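PDB 3NJA: probable GGDEF family protein from Chromobacterium violaceum, which is of unknown function but carries a PAS domain, a fold that commonly senses signals, and by its family name probably belongs with the GGDEF diguanylate cyclases. Local coordinates for residues 88-101 with 110-122. Numbering follows the deposited sequence.
Sequences RPDGQVRELLERNH and VDHLWGTVIDMTE. With SO4 (sulfate ion), chain G.
Leu97 and Ile118 trade both backbone hydrogen bonds, N of Ile118 reaching O of Leu97 at 2.6 Å, and the pairs Arg99-Thr116 and His101-Trp114 repeat the exchange along an antiparallel hairpin. Past the end of strand 110-119 the regular pairing gives way: Thr121 OG1 accepts from Glu95 N at 2.7 Å, while Glu95 O receives the backbone N of Met120 and, weakly, that of Thr121. Glu95 OE1 is paired with Arg68 of a third subunit. Asp119, its CG anti to the backbone N (chi1 176°), extends its carboxylate to Arg94, Asp119 OD2 lying 3.3 Å from Arg94 NH1 in a salt bridge; the planar groups stand 72° apart, and Arg88 adds a longer one to the same oxygen. At the other end the His101 ring lies over the six-membered ring of Trp114 in an offset stack, planes at 8°, with His101 CB above the indole face. His101 ND1 is satisfied by Asp77. Arg99 holds a sulfate, probably from the crystallisation liquor, at its guanidinium edge through NE and NH1, while NH2 forms a salt bridge with Asp81. Glu98 OE1 is hydrogen-bonded to Tyr84 OH and a glycerol; OE2 accepts from Asn100 ND2. Strand 93-104 is the middle of three antiparallel strands, flanked by 80-87, while 110-119 pairs antiparallel with a second-subunit strand, continuing the sheet.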
loop_
_atom_site.group_PDB
_atom_site.type_symbol
_atom_site.label_atom_id
_atom_site.label_comp_id
_atom_site.label_asym_id
_atom_site.label_seq_id
_atom_site.Cartn_x
_atom_site.Cartn_y
_atom_site.Cartn_z
ATOM N N ARG B 88 2.555 -30.362 -6.936
ATOM C CA ARG B 88 1.570 -31.331 -6.495
ATOM C C ARG B 88 2.222 -32.678 -6.202
ATOM O O ARG B 88 3.258 -33.019 -6.786
ATOM C CB ARG B 88 0.508 -31.534 -7.568
ATOM C CG ARG B 88 -0.514 -30.438 -7.722
ATOM C CD ARG B 88 -1.687 -31.009 -8.502
ATOM N NE ARG B 88 -2.571 -29.996 -9.072
ATOM C CZ ARG B 88 -2.965 -29.982 -10.343
ATOM N NH1 ARG B 88 -2.537 -30.929 -11.175
ATOM N NH2 ARG B 88 -3.784 -29.027 -10.782
ATOM N N PRO B 89 1.598 -33.455 -5.306
ATOM C CA PRO B 89 1.944 -34.846 -5.009
ATOM C C PRO B 89 2.112 -35.695 -6.264
ATOM O O PRO B 89 2.931 -36.592 -6.257
ATOM C CB PRO B 89 0.723 -35.329 -4.227
ATOM C CG PRO B 89 0.272 -34.132 -3.515
ATOM C CD PRO B 89 0.503 -32.983 -4.449
ATOM N N ASP B 90 1.343 -35.411 -7.308
ATOM C CA ASP B 90 1.402 -36.157 -8.558
ATOM C C ASP B 90 2.522 -35.666 -9.488
ATOM O O ASP B 90 2.554 -36.005 -10.669
ATOM C CB ASP B 90 0.053 -36.087 -9.289
ATOM C CG ASP B 90 -0.232 -34.696 -9.903
ATOM O OD1 ASP B 90 -1.274 -34.551 -10.580
ATOM O OD2 ASP B 90 0.575 -33.756 -9.718
ATOM N N GLY B 91 3.424 -34.851 -8.958
ATOM C CA GLY B 91 4.577 -34.408 -9.718
ATOM C C GLY B 91 4.313 -33.188 -10.580
ATOM O O GLY B 91 5.227 -32.663 -11.231
ATOM N N GLN B 92 3.068 -32.721 -10.587
ATOM C CA GLN B 92 2.690 -31.592 -11.446
ATOM C C GLN B 92 2.985 -30.211 -10.850
ATOM O O GLN B 92 2.702 -29.952 -9.678
ATOM C CB GLN B 92 1.216 -31.689 -11.850
ATOM C CG GLN B 92 0.956 -32.701 -12.959
ATOM C CD GLN B 92 1.869 -32.470 -14.149
ATOM O OE1 GLN B 92 1.600 -31.617 -15.001
ATOM N NE2 GLN B 92 2.970 -33.221 -14.205
ATOM N N VAL B 93 3.536 -29.326 -11.675
ATOM C CA VAL B 93 3.892 -27.971 -11.249
ATOM C C VAL B 93 2.829 -26.903 -11.530
ATOM O O VAL B 93 2.333 -26.781 -12.650
ATOM C CB VAL B 93 5.229 -27.532 -11.867
ATOM C CG1 VAL B 93 5.410 -26.021 -11.753
ATOM C CG2 VAL B 93 6.354 -28.257 -11.176
ATOM N N ARG B 94 2.507 -26.114 -10.510
ATOM C CA ARG B 94 1.416 -25.144 -10.614
ATOM C C ARG B 94 1.828 -23.746 -10.192
ATOM O O ARG B 94 2.523 -23.578 -9.198
ATOM C CB ARG B 94 0.217 -25.604 -9.778
ATOM C CG ARG B 94 -0.513 -26.808 -10.369
ATOM C CD ARG B 94 -1.258 -26.412 -11.635
ATOM N NE ARG B 94 -1.831 -27.543 -12.351
ATOM C CZ ARG B 94 -2.745 -27.433 -13.310
ATOM N NH1 ARG B 94 -3.202 -26.244 -13.658
ATOM N NH2 ARG B 94 -3.217 -28.516 -13.913
ATOM N N GLU B 95 1.399 -22.746 -10.958
ATOM C CA GLU B 95 1.588 -21.344 -10.580
ATOM C C GLU B 95 0.394 -20.803 -9.789
ATOM O O GLU B 95 -0.750 -20.851 -10.252
ATOM C CB GLU B 95 1.814 -20.482 -11.812
ATOM C CG GLU B 95 3.084 -20.815 -12.551
ATOM C CD GLU B 95 3.191 -20.068 -13.867
ATOM O OE1 GLU B 95 3.869 -19.011 -13.911
ATOM O OE2 GLU B 95 2.589 -20.542 -14.858
ATOM N N LEU B 96 0.660 -20.297 -8.591
ATOM C CA LEU B 96 -0.415 -19.786 -7.733
ATOM C C LEU B 96 -0.404 -18.265 -7.499
ATOM O O LEU B 96 0.662 -17.635 -7.376
ATOM C CB LEU B 96 -0.404 -20.522 -6.388
ATOM C CG LEU B 96 -1.221 -21.820 -6.342
ATOM C CD1 LEU B 96 -1.249 -22.521 -7.695
ATOM C CD2 LEU B 96 -0.751 -22.754 -5.232
ATOM N N LEU B 97 -1.597 -17.680 -7.440
ATOM C CA LEU B 97 -1.746 -16.323 -6.916
ATOM C C LEU B 97 -2.448 -16.363 -5.561
ATOM O O LEU B 97 -3.496 -16.989 -5.409
ATOM C CB LEU B 97 -2.511 -15.421 -7.881
ATOM C CG LEU B 97 -2.567 -13.979 -7.364
ATOM C CD1 LEU B 97 -1.166 -13.455 -7.133
ATOM C CD2 LEU B 97 -3.320 -13.074 -8.320
ATOM N N GLU B 98 -1.862 -15.700 -4.574
ATOM C CA GLU B 98 -2.352 -15.809 -3.213
ATOM C C GLU B 98 -2.599 -14.432 -2.627
ATOM O O GLU B 98 -1.707 -13.584 -2.582
ATOM C CB GLU B 98 -1.346 -16.576 -2.357
ATOM C CG GLU B 98 -1.737 -16.790 -0.901
ATOM C CD GLU B 98 -0.599 -17.404 -0.078
ATOM O OE1 GLU B 98 -0.350 -18.625 -0.211
ATOM O OE2 GLU B 98 0.060 -16.664 0.692
ATOM N N ARG B 99 -3.820 -14.195 -2.177
ATOM C CA ARG B 99 -4.099 -12.915 -1.568
ATOM C C ARG B 99 -4.079 -13.065 -0.054
ATOM O O ARG B 99 -4.736 -13.948 0.501
ATOM C CB ARG B 99 -5.416 -12.333 -2.072
ATOM C CG ARG B 99 -5.476 -10.840 -1.885
ATOM C CD ARG B 99 -6.780 -10.245 -2.361
ATOM N NE ARG B 99 -6.893 -8.848 -1.968
ATOM C CZ ARG B 99 -5.924 -7.945 -2.103
ATOM N NH1 ARG B 99 -6.131 -6.695 -1.711
ATOM N NH2 ARG B 99 -4.754 -8.277 -2.634
ATOM N N ASN B 100 -3.292 -12.213 0.597
ATOM C CA ASN B 100 -3.123 -12.270 2.042
ATOM C C ASN B 100 -3.761 -11.095 2.727
ATOM O O ASN B 100 -3.674 -9.970 2.246
ATOM C CB ASN B 100 -1.651 -12.330 2.420
ATOM C CG ASN B 100 -0.984 -13.588 1.904
ATOM O OD1 ASN B 100 -0.641 -14.488 2.678
ATOM N ND2 ASN B 100 -0.830 -13.673 0.580
ATOM N N HIS B 101 -4.411 -11.389 3.846
ATOM C CA HIS B 101 -5.017 -10.401 4.710
ATOM C C HIS B 101 -4.471 -10.647 6.102
ATOM O O HIS B 101 -4.393 -11.788 6.541
ATOM C CB HIS B 101 -6.525 -10.597 4.724
ATOM C CG HIS B 101 -7.184 -10.289 3.418
ATOM N ND1 HIS B 101 -7.731 -9.059 3.132
ATOM C CD2 HIS B 101 -7.380 -11.053 2.318
ATOM C CE1 HIS B 101 -8.243 -9.075 1.915
ATOM N NE2 HIS B 101 -8.046 -10.274 1.399
ATOM N N VAL B 110 0.209 -10.438 15.251
ATOM C CA VAL B 110 -0.689 -10.970 14.237
ATOM C C VAL B 110 -1.363 -12.242 14.725
ATOM O O VAL B 110 -0.704 -13.216 15.074
ATOM C CB VAL B 110 -0.007 -11.172 12.877
ATOM C CG1 VAL B 110 1.502 -11.319 13.053
ATOM C CG2 VAL B 110 -0.636 -12.361 12.153
ATOM N N ASP B 111 -2.689 -12.202 14.770
ATOM C CA ASP B 111 -3.487 -13.316 15.257
ATOM C C ASP B 111 -3.662 -14.373 14.165
ATOM O O ASP B 111 -3.370 -15.545 14.370
ATOM C CB ASP B 111 -4.851 -12.808 15.728
ATOM C CG ASP B 111 -5.636 -13.862 16.483
ATOM O OD1 ASP B 111 -6.759 -14.189 16.046
ATOM O OD2 ASP B 111 -5.131 -14.363 17.512
ATOM N N HIS B 112 -4.150 -13.936 13.010
ATOM C CA HIS B 112 -4.354 -14.801 11.868
ATOM C C HIS B 112 -3.979 -14.066 10.604
ATOM O O HIS B 112 -4.097 -12.844 10.521
ATOM C CB HIS B 112 -5.825 -15.194 11.743
ATOM C CG HIS B 112 -6.304 -16.117 12.817
ATOM N ND1 HIS B 112 -6.910 -15.664 13.970
ATOM C CD2 HIS B 112 -6.279 -17.468 12.908
ATOM C CE1 HIS B 112 -7.230 -16.698 14.730
ATOM N NE2 HIS B 112 -6.858 -17.804 14.109
ATOM N N LEU B 113 -3.523 -14.818 9.615
ATOM C CA LEU B 113 -3.546 -14.351 8.244
ATOM C C LEU B 113 -4.690 -15.126 7.637
ATOM O O LEU B 113 -5.164 -16.102 8.234
ATOM C CB LEU B 113 -2.252 -14.680 7.518
ATOM C CG LEU B 113 -0.977 -14.140 8.134
ATOM C CD1 LEU B 113 0.202 -14.449 7.200
ATOM C CD2 LEU B 113 -1.133 -12.617 8.400
ATOM N N TRP B 114 -5.140 -14.701 6.464
ATOM C CA TRP B 114 -6.236 -15.386 5.797
ATOM C C TRP B 114 -6.391 -14.862 4.378
ATOM O O TRP B 114 -5.962 -13.753 4.067
ATOM C CB TRP B 114 -7.537 -15.244 6.599
ATOM C CG TRP B 114 -7.998 -13.824 6.769
ATOM C CD1 TRP B 114 -7.696 -12.970 7.797
ATOM C CD2 TRP B 114 -8.844 -13.096 5.878
ATOM N NE1 TRP B 114 -8.306 -11.758 7.594
ATOM C CE2 TRP B 114 -9.015 -11.811 6.424
ATOM C CE3 TRP B 114 -9.475 -13.408 4.671
ATOM C CZ2 TRP B 114 -9.785 -10.840 5.801
ATOM C CZ3 TRP B 114 -10.240 -12.445 4.054
ATOM C CH2 TRP B 114 -10.386 -11.177 4.617
ATOM N N GLY B 115 -6.971 -15.674 3.506
ATOM C CA GLY B 115 -7.130 -15.261 2.130
ATOM C C GLY B 115 -7.447 -16.353 1.122
ATOM O O GLY B 115 -8.124 -17.349 1.405
ATOM N N THR B 116 -6.955 -16.147 -0.086
ATOM C CA THR B 116 -7.376 -16.955 -1.199
ATOM C C THR B 116 -6.193 -17.333 -2.071
ATOM O O THR B 116 -5.171 -16.647 -2.094
ATOM C CB THR B 116 -8.397 -16.190 -2.032
ATOM O OG1 THR B 116 -7.874 -14.893 -2.344
ATOM C CG2 THR B 116 -9.689 -16.017 -1.244
ATOM N N VAL B 117 -6.335 -18.445 -2.775
ATOM C CA VAL B 117 -5.323 -18.871 -3.724
ATOM C C VAL B 117 -5.987 -19.187 -5.034
ATOM O O VAL B 117 -7.027 -19.838 -5.071
ATOM C CB VAL B 117 -4.620 -20.131 -3.261
ATOM C CG1 VAL B 117 -3.343 -19.787 -2.532
ATOM C CG2 VAL B 117 -5.560 -20.953 -2.395
ATOM N N ILE B 118 -5.381 -18.713 -6.108
ATOM C CA ILE B 118 -5.854 -19.026 -7.439
ATOM C C ILE B 118 -4.751 -19.731 -8.206
ATOM O O ILE B 118 -3.621 -19.238 -8.287
ATOM C CB ILE B 118 -6.244 -17.755 -8.206
ATOM C CG1 ILE B 118 -7.485 -17.100 -7.586
ATOM C CG2 ILE B 118 -6.458 -18.074 -9.669
ATOM C CD1 ILE B 118 -7.190 -16.227 -6.355
ATOM N N ASP B 119 -5.084 -20.900 -8.742
ATOM C CA ASP B 119 -4.221 -21.609 -9.665
ATOM C C ASP B 119 -4.399 -20.912 -11.008
ATOM O O ASP B 119 -5.475 -20.978 -11.616
ATOM C CB ASP B 119 -4.638 -23.089 -9.739
ATOM C CG ASP B 119 -3.842 -23.901 -10.780
ATOM O OD1 ASP B 119 -3.423 -23.333 -11.812
ATOM O OD2 ASP B 119 -3.656 -25.125 -10.572
HETATM N N MSE B 120 -3.354 -20.223 -11.459
HETATM C CA MSE B 120 -3.384 -19.580 -12.768
HETATM C C MSE B 120 -2.562 -20.336 -13.810
HETATM O O MSE B 120 -2.407 -19.885 -14.942
HETATM C CB MSE B 120 -2.900 -18.148 -12.672
HETATM C CG MSE B 120 -1.622 -17.981 -11.897
HETATM SE SE MSE B 120 -1.364 -16.094 -11.399
HETATM C CE MSE B 120 0.128 -16.360 -10.181
ATOM N N THR B 121 -2.021 -21.478 -13.415
ATOM C CA THR B 121 -1.420 -22.382 -14.377
ATOM C C THR B 121 -2.301 -22.459 -15.613
ATOM O O THR B 121 -3.513 -22.680 -15.520
ATOM C CB THR B 121 -1.267 -23.778 -13.798
ATOM O OG1 THR B 121 -0.457 -23.708 -12.618
ATOM C CG2 THR B 121 -0.628 -24.700 -14.815
ATOM N N GLU B 122 -1.678 -22.257 -16.768
ATOM C CA GLU B 122 -2.387 -22.198 -18.039
ATOM C C GLU B 122 -2.699 -23.598 -18.570
ATOM O O GLU B 122 -3.837 -23.891 -18.941
ATOM C CB GLU B 122 -1.564 -21.417 -19.072
ATOM C CG GLU B 122 -0.640 -20.354 -18.481
ATOM C CD GLU B 122 0.665 -20.933 -17.948
ATOM O OE1 GLU B 122 1.645 -21.006 -18.722
ATOM O OE2 GLU B 122 0.710 -21.313 -16.756
HETATM S S SO4 G . -9.347 -6.313 -0.883
HETATM O O1 SO4 G . -10.548 -6.138 -0.072
HETATM O O2 SO4 G . -9.220 -5.162 -1.782
HETATM O O3 SO4 G . -8.192 -6.372 0.009
HETATM O O4 SO4 G . -9.442 -7.567 -1.638
#